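Local structure of probable arabinosyltransferase B (Mycobacterium tuberculosis H37Rv, 7BVF) at residues V97-A102 / L114-S119; Y425-P430 / V467-L472; L638-T643 / A659-D664; V877-K882 / R930-A935. The protein polymerises arabinose into the arabinan of the mycobacterial cell-wall polysaccharide arabinogalactan, acting as a membrane-embedded arabinosyltransferase. All coordinates share one frame; numbering follows the deposited sequence.

Overall arrangement
The four contacts follow one another along the chain and none touches another. Contact 1 belongs to the concanavalin-like domain, contacts 2 and 3 to the membrane part, which belongs to the GT-C clan, and contact 4 to the C-terminal domain. Contacts 2 and 4 are the most distant pair, with centres about 77 Å apart; contacts 3 and 4 are the closest, their nearest atoms about 21 Å apart. No residue of the four lines the ethambutol pocket, which takes residues from both the membrane part and the C-terminal domain. Leu428 of contact 2 has its side chain about 14 Å from decaprenyl-phosphate, and about 10 Å separate the residue Gly881 of contact 4 from a calcium ion.

Contact 1 of 4, residues V97-A102 / L114-S119; sequences VVLGTA and LFVVVS
Val97 to Ala102 packs against Leu114 to Val118 inside the concanavalin-like domain, where the two segments run antiparallel between helix 85-89 and strand 122-126. Little polar bonding joins the backbones: Val116 N makes one weak hydrogen bond to Leu99 O, 3.2 Å with a bent angle of 131°, and Gly100 CA offers a C-H to Leu114 O at 3.5 Å. Other backbone bonds go outward: Gly100 pairs with Phe189, and Phe115 with Thr126.

The apolar contacts are more numerous. Val98 CG1, placed between the backbone N and the carbonyl carbon (chi1 57°), reaches Val116 CB and Val118 CG2, each at 3.6 Å. The side chains of Leu99 and Val116 cross obliquely, with CB of the leucine 3.7 Å from CG2 of the valine. Val97 CG2 and Val117 CG1 meet at 3.7 Å on side chains that run alongside each other.

Aromatic contacts centre on Phe115, whose ring also has Lys104 as a cation-pi partner. Val97 CG1 comes to the ring edge, near its plane, 3.9 Å from Phe115 CD1, while Ala102 O approaches obliquely, 3.6 Å from Phe115 CE1.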
# COMPACT_ATOMS: atom_id res chain seq x y z
N VAL A 97 -37.64 -26.64 -19.05
CA VAL A 97 -37.06 -26.70 -17.71
C VAL A 97 -38.20 -27.07 -16.77
O VAL A 97 -38.94 -26.19 -16.31
CB VAL A 97 -36.40 -25.38 -17.30
CG1 VAL A 97 -35.93 -25.44 -15.86
CG2 VAL A 97 -35.25 -25.06 -18.22
N VAL A 98 -38.35 -28.36 -16.49
CA VAL A 98 -39.50 -28.82 -15.72
C VAL A 98 -39.49 -28.22 -14.32
O VAL A 98 -40.55 -28.04 -13.71
CB VAL A 98 -39.52 -30.36 -15.67
CG1 VAL A 98 -38.23 -30.89 -15.08
CG2 VAL A 98 -40.70 -30.86 -14.87
N LEU A 99 -38.32 -27.87 -13.81
CA LEU A 99 -38.23 -27.37 -12.44
C LEU A 99 -36.92 -26.63 -12.29
O LEU A 99 -35.85 -27.19 -12.53
CB LEU A 99 -38.32 -28.53 -11.44
CG LEU A 99 -38.50 -28.25 -9.96
CD1 LEU A 99 -39.23 -29.41 -9.34
CD2 LEU A 99 -37.17 -28.03 -9.27
N GLY A 100 -37.01 -25.36 -11.89
CA GLY A 100 -35.84 -24.56 -11.62
C GLY A 100 -35.96 -23.88 -10.27
O GLY A 100 -36.98 -23.98 -9.59
N THR A 101 -34.89 -23.20 -9.90
CA THR A 101 -34.83 -22.46 -8.65
C THR A 101 -34.61 -20.97 -8.86
O THR A 101 -35.16 -20.16 -8.10
CB THR A 101 -33.73 -23.06 -7.76
OG1 THR A 101 -34.21 -24.26 -7.14
CG2 THR A 101 -33.31 -22.11 -6.71
N ALA A 102 -33.86 -20.60 -9.88
CA ALA A 102 -33.72 -19.25 -10.38
C ALA A 102 -34.21 -19.22 -11.82
O ALA A 102 -34.35 -20.27 -12.45
CB ALA A 102 -32.25 -18.80 -10.31
N LEU A 114 -30.47 -24.89 -9.00
CA LEU A 114 -30.73 -26.29 -9.29
C LEU A 114 -31.71 -26.39 -10.44
O LEU A 114 -32.73 -25.70 -10.45
CB LEU A 114 -31.28 -27.00 -8.05
CG LEU A 114 -31.58 -28.50 -8.15
CD1 LEU A 114 -31.13 -29.18 -6.89
CD2 LEU A 114 -33.05 -28.73 -8.37
N PHE A 115 -31.41 -27.26 -11.41
CA PHE A 115 -32.25 -27.44 -12.58
C PHE A 115 -32.46 -28.92 -12.85
O PHE A 115 -31.61 -29.75 -12.52
CB PHE A 115 -31.64 -26.76 -13.80
CG PHE A 115 -31.58 -25.27 -13.69
CD1 PHE A 115 -32.68 -24.49 -13.98
CD2 PHE A 115 -30.42 -24.64 -13.30
CE1 PHE A 115 -32.62 -23.12 -13.88
CE2 PHE A 115 -30.36 -23.27 -13.19
CZ PHE A 115 -31.46 -22.51 -13.48
N VAL A 116 -33.60 -29.24 -13.46
CA VAL A 116 -34.02 -30.61 -13.74
C VAL A 116 -34.22 -30.76 -15.24
O VAL A 116 -35.19 -31.38 -15.69
CB VAL A 116 -35.29 -30.97 -12.95
CG1 VAL A 116 -35.52 -32.47 -12.95
CG2 VAL A 116 -35.18 -30.47 -11.53
N VAL A 117 -33.31 -30.18 -16.03
CA VAL A 117 -33.59 -29.92 -17.44
C VAL A 117 -33.81 -31.21 -18.21
O VAL A 117 -33.26 -32.27 -17.88
CB VAL A 117 -32.48 -29.06 -18.06
CG1 VAL A 117 -32.65 -27.62 -17.65
CG2 VAL A 117 -31.13 -29.54 -17.59
N VAL A 118 -34.64 -31.13 -19.25
CA VAL A 118 -35.20 -32.29 -19.94
C VAL A 118 -34.85 -32.22 -21.42
O VAL A 118 -35.70 -32.48 -22.28
CB VAL A 118 -36.72 -32.39 -19.73
CG1 VAL A 118 -37.24 -33.75 -20.15
CG2 VAL A 118 -37.07 -32.14 -18.28
N SER A 119 -33.62 -31.82 -21.73
CA SER A 119 -33.28 -31.42 -23.09
C SER A 119 -33.57 -32.53 -24.09
O SER A 119 -33.70 -33.71 -23.74
CB SER A 119 -31.81 -31.01 -23.18
OG SER A 119 -30.96 -32.13 -22.99

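Contact 2 of 4, residues Y425-P430 / V467-L472; sequences YSRLTP and VRRHRL
The guanidinium groups of Arg468 and Arg469 both meet Ser426 at an edge. Ser426 OG lies almost in the plane of the Arg468 group and accepts from NH1 in a nearly straight bond, 3.1 Å at 170°. Ser426 O sits near the plane of the Arg469 group instead, where NE and NH2 each give it a weak, bent hydrogen bond of 3.1 Å. At the edge of the Arg427 guanidinium, near its plane, lies Arg469 NH2, 4.3 Å from Arg427 NE, with the two guanidinium planes 53° apart. Asp243 forms a salt bridge with that same NH2 and also touches Arg427, so it would be expected to ease the meeting of like charges.

Ser426 is the first residue to leave helical geometry after helix 405-425, and its phi is positive. The contact ties the loop between helices 405-425 and 430-442 to the C-terminal part of helix 460-470, in the membrane part of this GT-C-clan enzyme. The serine hydroxyl is used twice: set between the backbone N and the carbonyl carbon (chi1 88°), OG accepts from Arg468 and donates to Tyr425 O at 2.7 Å.

Apolar contact is slight. Leu428 and Arg469 run antiparallel past one another, with Leu428 CD1 4.1 Å from Arg469 CD. The backbone N of Leu428 is bonded to Asp240 OD2, and Thr429 OG1 bonds to the same carboxylate oxygen.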
# COMPACT_ATOMS: atom_id res chain seq x y z
N TYR A 425 -13.53 9.49 49.27
CA TYR A 425 -14.18 9.25 50.55
C TYR A 425 -14.03 7.81 51.01
O TYR A 425 -14.64 7.43 52.01
CB TYR A 425 -15.66 9.62 50.49
CG TYR A 425 -15.97 10.84 49.66
CD1 TYR A 425 -15.56 12.10 50.06
CD2 TYR A 425 -16.68 10.73 48.47
CE1 TYR A 425 -15.85 13.22 49.30
CE2 TYR A 425 -16.97 11.84 47.71
CZ TYR A 425 -16.55 13.08 48.13
OH TYR A 425 -16.84 14.20 47.37
N SER A 426 -13.25 7.01 50.29
CA SER A 426 -13.05 5.59 50.60
C SER A 426 -14.38 4.84 50.61
O SER A 426 -14.64 4.01 51.49
CB SER A 426 -12.32 5.41 51.93
OG SER A 426 -13.23 5.38 53.01
N ARG A 427 -15.23 5.12 49.63
CA ARG A 427 -16.51 4.44 49.47
C ARG A 427 -16.42 3.44 48.33
O ARG A 427 -15.54 3.51 47.47
CB ARG A 427 -17.62 5.45 49.20
CG ARG A 427 -17.87 6.41 50.34
CD ARG A 427 -18.59 5.72 51.48
NE ARG A 427 -18.90 6.63 52.58
CZ ARG A 427 -19.89 7.51 52.57
NH1 ARG A 427 -20.10 8.29 53.61
NH2 ARG A 427 -20.69 7.61 51.51
N LEU A 428 -17.35 2.48 48.33
CA LEU A 428 -17.36 1.41 47.35
C LEU A 428 -18.54 1.46 46.40
O LEU A 428 -18.60 0.66 45.47
CB LEU A 428 -17.33 0.05 48.06
CG LEU A 428 -15.96 -0.52 48.41
CD1 LEU A 428 -16.10 -1.90 49.01
CD2 LEU A 428 -15.06 -0.56 47.19
N THR A 429 -19.48 2.38 46.60
CA THR A 429 -20.66 2.43 45.76
C THR A 429 -20.34 3.01 44.38
O THR A 429 -20.75 2.43 43.36
CB THR A 429 -21.79 3.22 46.43
OG1 THR A 429 -22.06 2.65 47.71
CG2 THR A 429 -23.04 3.16 45.59
N PRO A 430 -19.64 4.14 44.27
CA PRO A 430 -19.22 4.59 42.94
C PRO A 430 -18.30 3.61 42.24
O PRO A 430 -18.35 3.50 41.01
CB PRO A 430 -18.52 5.93 43.21
CG PRO A 430 -18.32 6.00 44.66
CD PRO A 430 -19.37 5.18 45.28
N VAL A 467 -9.35 -3.42 50.72
CA VAL A 467 -8.70 -4.11 51.84
C VAL A 467 -9.19 -3.54 53.16
O VAL A 467 -9.53 -4.29 54.08
CB VAL A 467 -7.17 -4.01 51.71
CG1 VAL A 467 -6.51 -4.31 53.04
CG2 VAL A 467 -6.67 -4.95 50.63
N ARG A 468 -9.22 -2.22 53.29
CA ARG A 468 -9.59 -1.61 54.55
C ARG A 468 -11.09 -1.69 54.83
O ARG A 468 -11.50 -1.44 55.97
CB ARG A 468 -9.12 -0.16 54.60
CG ARG A 468 -10.14 0.87 54.15
CD ARG A 468 -9.49 2.22 53.93
NE ARG A 468 -10.41 3.32 54.17
CZ ARG A 468 -10.48 4.01 55.30
NH1 ARG A 468 -11.35 5.00 55.43
NH2 ARG A 468 -9.67 3.70 56.31
N ARG A 469 -11.91 -2.04 53.84
CA ARG A 469 -13.31 -2.34 54.10
C ARG A 469 -13.56 -3.83 54.30
O ARG A 469 -14.56 -4.20 54.92
CB ARG A 469 -14.19 -1.84 52.95
CG ARG A 469 -14.31 -0.33 52.90
CD ARG A 469 -15.73 0.09 52.58
NE ARG A 469 -15.94 1.53 52.75
CZ ARG A 469 -16.22 2.11 53.91
NH1 ARG A 469 -16.33 1.38 55.00
NH2 ARG A 469 -16.38 3.42 53.97
N HIS A 470 -12.67 -4.69 53.79
CA HIS A 470 -12.75 -6.12 54.05
C HIS A 470 -12.61 -6.45 55.53
O HIS A 470 -13.08 -7.51 55.97
CB HIS A 470 -11.68 -6.83 53.23
CG HIS A 470 -11.37 -8.22 53.69
ND1 HIS A 470 -10.44 -8.48 54.68
CD2 HIS A 470 -11.84 -9.42 53.30
CE1 HIS A 470 -10.37 -9.78 54.88
NE2 HIS A 470 -11.21 -10.38 54.05
N ARG A 471 -11.99 -5.57 56.31
CA ARG A 471 -11.82 -5.83 57.74
C ARG A 471 -13.06 -5.47 58.55
O ARG A 471 -13.16 -5.90 59.70
CB ARG A 471 -10.62 -5.06 58.28
CG ARG A 471 -9.28 -5.61 57.83
CD ARG A 471 -8.20 -4.53 57.86
NE ARG A 471 -6.95 -5.01 57.28
CZ ARG A 471 -5.98 -4.21 56.84
NH1 ARG A 471 -6.12 -2.89 56.91
NH2 ARG A 471 -4.87 -4.73 56.33
N LEU A 472 -13.99 -4.71 57.99
CA LEU A 472 -15.18 -4.30 58.73
C LEU A 472 -16.34 -5.27 58.51
O LEU A 472 -16.82 -5.90 59.46
CB LEU A 472 -15.59 -2.88 58.34
CG LEU A 472 -14.50 -1.81 58.35
CD1 LEU A 472 -15.04 -0.51 57.80
CD2 LEU A 472 -13.97 -1.61 59.76

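Contact 3 of 4, residues L638-T643 / A659-D664; sequences LCWATT and AMPKID
Trp640 and Pro661 make the close part of this contact. The proline ring comes to the edge of the indole, near its plane, with Pro661 CG 3.6 Å from Trp640 CE3 and 3.7 Å from Trp640 CZ3. The proline also meets the backbone: Pro661 CD lies 3.5 Å from Thr642 O. Neither residue is helical: Trp640 follows the last residue of helix 622-639, and Pro661 lies in the loop before helix 668-687. No hydrogen bond joins 638-643 to 659-664; the two segments meet by van der Waals and C-H...O contact.

The rest is looser and closer to solvent. Met660 stretches out beyond CG in an extended chain (chi2 -169°, chi3 -174°) and rests its terminal CE 3.7 Å from Ala641 O. The exposed Ala659 takes part through its backbone, its O receiving a C-H from Thr643 CA at 3.5 Å and lying near the threonine side chain. CB of Ala659 points away from the partner segment.

Around the contact, helix 668-687 meets Trp640 through Val668 and Phe672, the latter ring lying at about 45° to the indole, and Val668 touches Pro661 too. Helix 706-727 adds Phe713 and Met714 against Trp640. Helix 537-559 packs on Leu638, Cys639 and Thr642, while aromatic side chains of another protein chain reach Leu638, Ala641 and Met660.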
# COMPACT_ATOMS: atom_id res chain seq x y z
N LEU A 638 2.59 19.39 9.02
CA LEU A 638 2.25 18.02 8.66
C LEU A 638 0.75 17.83 8.51
O LEU A 638 0.31 17.02 7.69
CB LEU A 638 2.81 17.05 9.70
CG LEU A 638 2.87 15.56 9.35
CD1 LEU A 638 4.05 14.94 10.04
CD2 LEU A 638 1.59 14.85 9.77
N CYS A 639 -0.04 18.55 9.30
CA CYS A 639 -1.49 18.41 9.25
C CYS A 639 -2.10 19.05 8.01
O CYS A 639 -3.06 18.53 7.45
CB CYS A 639 -2.11 19.02 10.51
SG CYS A 639 -3.90 18.91 10.60
N TRP A 640 -1.54 20.17 7.56
CA TRP A 640 -2.11 20.90 6.43
C TRP A 640 -1.68 20.35 5.07
O TRP A 640 -2.02 20.95 4.05
CB TRP A 640 -1.74 22.38 6.51
CG TRP A 640 -2.71 23.18 7.31
CD1 TRP A 640 -2.78 23.26 8.66
CD2 TRP A 640 -3.76 24.00 6.80
NE1 TRP A 640 -3.80 24.09 9.04
CE2 TRP A 640 -4.42 24.56 7.91
CE3 TRP A 640 -4.20 24.33 5.52
CZ2 TRP A 640 -5.50 25.42 7.78
CZ3 TRP A 640 -5.27 25.18 5.39
CH2 TRP A 640 -5.91 25.72 6.51
N ALA A 641 -0.95 19.25 5.04
CA ALA A 641 -0.42 18.68 3.80
C ALA A 641 -1.34 17.62 3.23
O ALA A 641 -0.92 16.50 2.96
CB ALA A 641 0.97 18.12 4.03
N THR A 642 -2.61 17.96 3.04
CA THR A 642 -3.61 17.05 2.50
C THR A 642 -4.81 17.88 2.06
O THR A 642 -4.75 19.11 2.04
CB THR A 642 -4.01 15.99 3.53
OG1 THR A 642 -5.09 15.20 3.02
CG2 THR A 642 -4.43 16.64 4.82
N THR A 643 -5.90 17.20 1.71
CA THR A 643 -7.08 17.87 1.18
C THR A 643 -7.98 18.36 2.31
O THR A 643 -7.80 18.02 3.48
CB THR A 643 -7.86 16.94 0.27
OG1 THR A 643 -8.51 15.93 1.05
CG2 THR A 643 -6.93 16.26 -0.72
N ALA A 659 -7.89 19.01 -3.51
CA ALA A 659 -6.50 19.39 -3.70
C ALA A 659 -5.98 20.00 -2.41
O ALA A 659 -6.72 20.17 -1.44
CB ALA A 659 -6.36 20.37 -4.87
N MET A 660 -4.70 20.32 -2.42
CA MET A 660 -4.10 20.97 -1.26
C MET A 660 -4.43 22.46 -1.28
O MET A 660 -4.58 23.06 -2.36
CB MET A 660 -2.59 20.77 -1.26
CG MET A 660 -2.17 19.35 -1.00
SD MET A 660 -0.41 19.20 -0.70
CE MET A 660 -0.24 17.43 -0.60
N PRO A 661 -4.56 23.08 -0.10
CA PRO A 661 -4.98 24.49 -0.04
C PRO A 661 -4.22 25.44 -0.96
O PRO A 661 -4.85 26.10 -1.78
CB PRO A 661 -4.76 24.83 1.44
CG PRO A 661 -5.04 23.54 2.12
CD PRO A 661 -4.48 22.48 1.23
N LYS A 662 -2.90 25.53 -0.86
CA LYS A 662 -2.09 26.17 -1.90
C LYS A 662 -2.53 27.62 -2.13
O LYS A 662 -3.07 27.97 -3.18
CB LYS A 662 -2.15 25.37 -3.20
CG LYS A 662 -1.07 25.72 -4.20
CD LYS A 662 -1.28 24.97 -5.50
CE LYS A 662 -1.48 23.49 -5.25
NZ LYS A 662 -0.28 22.87 -4.66
N ILE A 663 -2.31 28.45 -1.12
CA ILE A 663 -2.59 29.88 -1.23
C ILE A 663 -1.57 30.53 -2.17
O ILE A 663 -0.37 30.54 -1.89
CB ILE A 663 -2.62 30.56 0.15
CG1 ILE A 663 -3.12 32.00 0.03
CG2 ILE A 663 -1.28 30.47 0.88
CD1 ILE A 663 -3.31 32.68 1.35
N ASP A 664 -2.05 31.04 -3.30
CA ASP A 664 -1.24 31.77 -4.27
C ASP A 664 -0.06 30.93 -4.76
O ASP A 664 1.11 31.28 -4.60
CB ASP A 664 -0.76 33.11 -3.68
CG ASP A 664 -0.13 34.03 -4.72
OD1 ASP A 664 0.27 33.57 -5.80
OD2 ASP A 664 -0.04 35.25 -4.44

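Contact 4 of 4, residues V877-K882 / R930-A935; sequences VTAAGK and RNLRFA
Val877 and Leu932 form an antiparallel hydrogen-bonded pair in the C-terminal domain, where strand 932-935 is the outer strand of a four-stranded antiparallel sheet beside strand 874-881. Val877 N gives Leu932 O a straight bond of 2.9 Å (166°); the return bond, Leu932 N to Val877 O, is weak and bent to 115°. Arg930 N donates to Ala879 O at 2.9 Å, a further backbone bond, from the loop before strand 932-935. Two other backbone groups of 877-882 turn to strand 961-967 on the far side: Thr878 O accepts from Thr964 OG1, and Ala880 is bonded to Ala962. Thr878 OG1 is satisfied by Arg967 NH1, while Asn931 ND2 stays 3.9 Å from that hydroxyl.

Among the side chains, Ala879 CB touches Leu932 CD1 at 4.0 Å, and Val877 CG2 meets Phe934 CE1 at 3.9 Å, approaching that ring obliquely.

Gly881 needs its lack of a side chain, because at its phi and psi a CB would collide with the carbonyl O of Ala880. Its own O takes two donors from the end of Arg930, which bends at chi3 (53°). Ala880 CA lies over one face of the guanidinium, and NH2 has a further weak bond to Gln925 O. NH1 and NH2 of Arg930 each stand 2.7 Å from Gly881 O, NH2 in the carbonyl plane and NH1 above it.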
# COMPACT_ATOMS: atom_id res chain seq x y z
N VAL A 877 -25.99 16.31 -25.15
CA VAL A 877 -25.47 15.54 -26.27
C VAL A 877 -24.82 14.28 -25.71
O VAL A 877 -23.86 14.37 -24.94
CB VAL A 877 -24.44 16.34 -27.09
CG1 VAL A 877 -23.84 15.48 -28.18
CG2 VAL A 877 -25.08 17.57 -27.69
N THR A 878 -25.34 13.11 -26.09
CA THR A 878 -24.78 11.86 -25.60
C THR A 878 -23.59 11.47 -26.46
O THR A 878 -23.73 11.29 -27.67
CB THR A 878 -25.84 10.76 -25.62
OG1 THR A 878 -27.02 11.23 -24.96
CG2 THR A 878 -25.34 9.53 -24.90
N ALA A 879 -22.42 11.33 -25.84
CA ALA A 879 -21.19 11.12 -26.60
C ALA A 879 -20.24 10.23 -25.82
O ALA A 879 -20.29 10.16 -24.59
CB ALA A 879 -20.51 12.45 -26.92
N ALA A 880 -19.36 9.55 -26.55
CA ALA A 880 -18.28 8.74 -26.00
C ALA A 880 -16.96 9.18 -26.61
O ALA A 880 -16.90 10.00 -27.52
CB ALA A 880 -18.52 7.25 -26.28
N GLY A 881 -15.88 8.62 -26.08
CA GLY A 881 -14.55 8.90 -26.59
C GLY A 881 -13.77 9.82 -25.67
O GLY A 881 -14.15 10.08 -24.53
N LYS A 882 -12.66 10.32 -26.20
CA LYS A 882 -11.78 11.23 -25.47
C LYS A 882 -12.19 12.66 -25.78
O LYS A 882 -11.96 13.16 -26.89
CB LYS A 882 -10.33 10.98 -25.86
CG LYS A 882 -9.32 11.61 -24.93
CD LYS A 882 -8.01 10.85 -24.95
CE LYS A 882 -8.22 9.40 -24.54
NZ LYS A 882 -6.94 8.65 -24.46
N ARG A 930 -21.18 9.17 -22.01
CA ARG A 930 -21.19 9.97 -20.79
C ARG A 930 -22.16 11.14 -20.77
O ARG A 930 -22.23 11.82 -19.74
CB ARG A 930 -19.78 10.49 -20.51
CG ARG A 930 -19.38 11.63 -21.40
CD ARG A 930 -17.93 11.91 -21.20
NE ARG A 930 -17.17 10.69 -21.38
CZ ARG A 930 -16.32 10.49 -22.37
NH1 ARG A 930 -16.12 11.44 -23.27
NH2 ARG A 930 -15.67 9.34 -22.46
N ASN A 931 -22.90 11.42 -21.84
CA ASN A 931 -24.01 12.37 -21.77
C ASN A 931 -23.55 13.78 -21.37
O ASN A 931 -23.82 14.26 -20.28
CB ASN A 931 -25.08 11.83 -20.81
CG ASN A 931 -26.39 12.54 -20.94
OD1 ASN A 931 -26.46 13.76 -20.87
ND2 ASN A 931 -27.46 11.77 -21.11
N LEU A 932 -22.82 14.41 -22.29
CA LEU A 932 -22.37 15.79 -22.11
C LEU A 932 -23.56 16.73 -21.99
O LEU A 932 -24.62 16.50 -22.58
CB LEU A 932 -21.53 16.22 -23.31
CG LEU A 932 -20.39 15.33 -23.80
CD1 LEU A 932 -19.81 15.91 -25.07
CD2 LEU A 932 -19.34 15.17 -22.76
N ARG A 933 -23.37 17.85 -21.28
CA ARG A 933 -24.47 18.77 -21.00
C ARG A 933 -24.02 20.22 -21.13
O ARG A 933 -22.96 20.60 -20.64
CB ARG A 933 -25.04 18.54 -19.61
CG ARG A 933 -24.00 18.39 -18.53
CD ARG A 933 -24.57 17.70 -17.33
NE ARG A 933 -24.39 16.26 -17.36
CZ ARG A 933 -24.52 15.47 -16.31
NH1 ARG A 933 -24.84 15.99 -15.13
NH2 ARG A 933 -24.34 14.17 -16.42
N PHE A 934 -24.86 21.03 -21.79
CA PHE A 934 -24.60 22.44 -22.02
C PHE A 934 -25.73 23.26 -21.42
O PHE A 934 -26.89 23.10 -21.82
CB PHE A 934 -24.48 22.75 -23.52
CG PHE A 934 -23.48 21.89 -24.24
CD1 PHE A 934 -23.86 20.67 -24.77
CD2 PHE A 934 -22.18 22.30 -24.41
CE1 PHE A 934 -22.95 19.88 -25.43
CE2 PHE A 934 -21.28 21.52 -25.07
CZ PHE A 934 -21.66 20.31 -25.58
N ALA A 935 -25.40 24.14 -20.49
CA ALA A 935 -26.41 24.94 -19.81
C ALA A 935 -27.04 25.96 -20.75
O ALA A 935 -26.33 26.70 -21.44
CB ALA A 935 -25.80 25.65 -18.60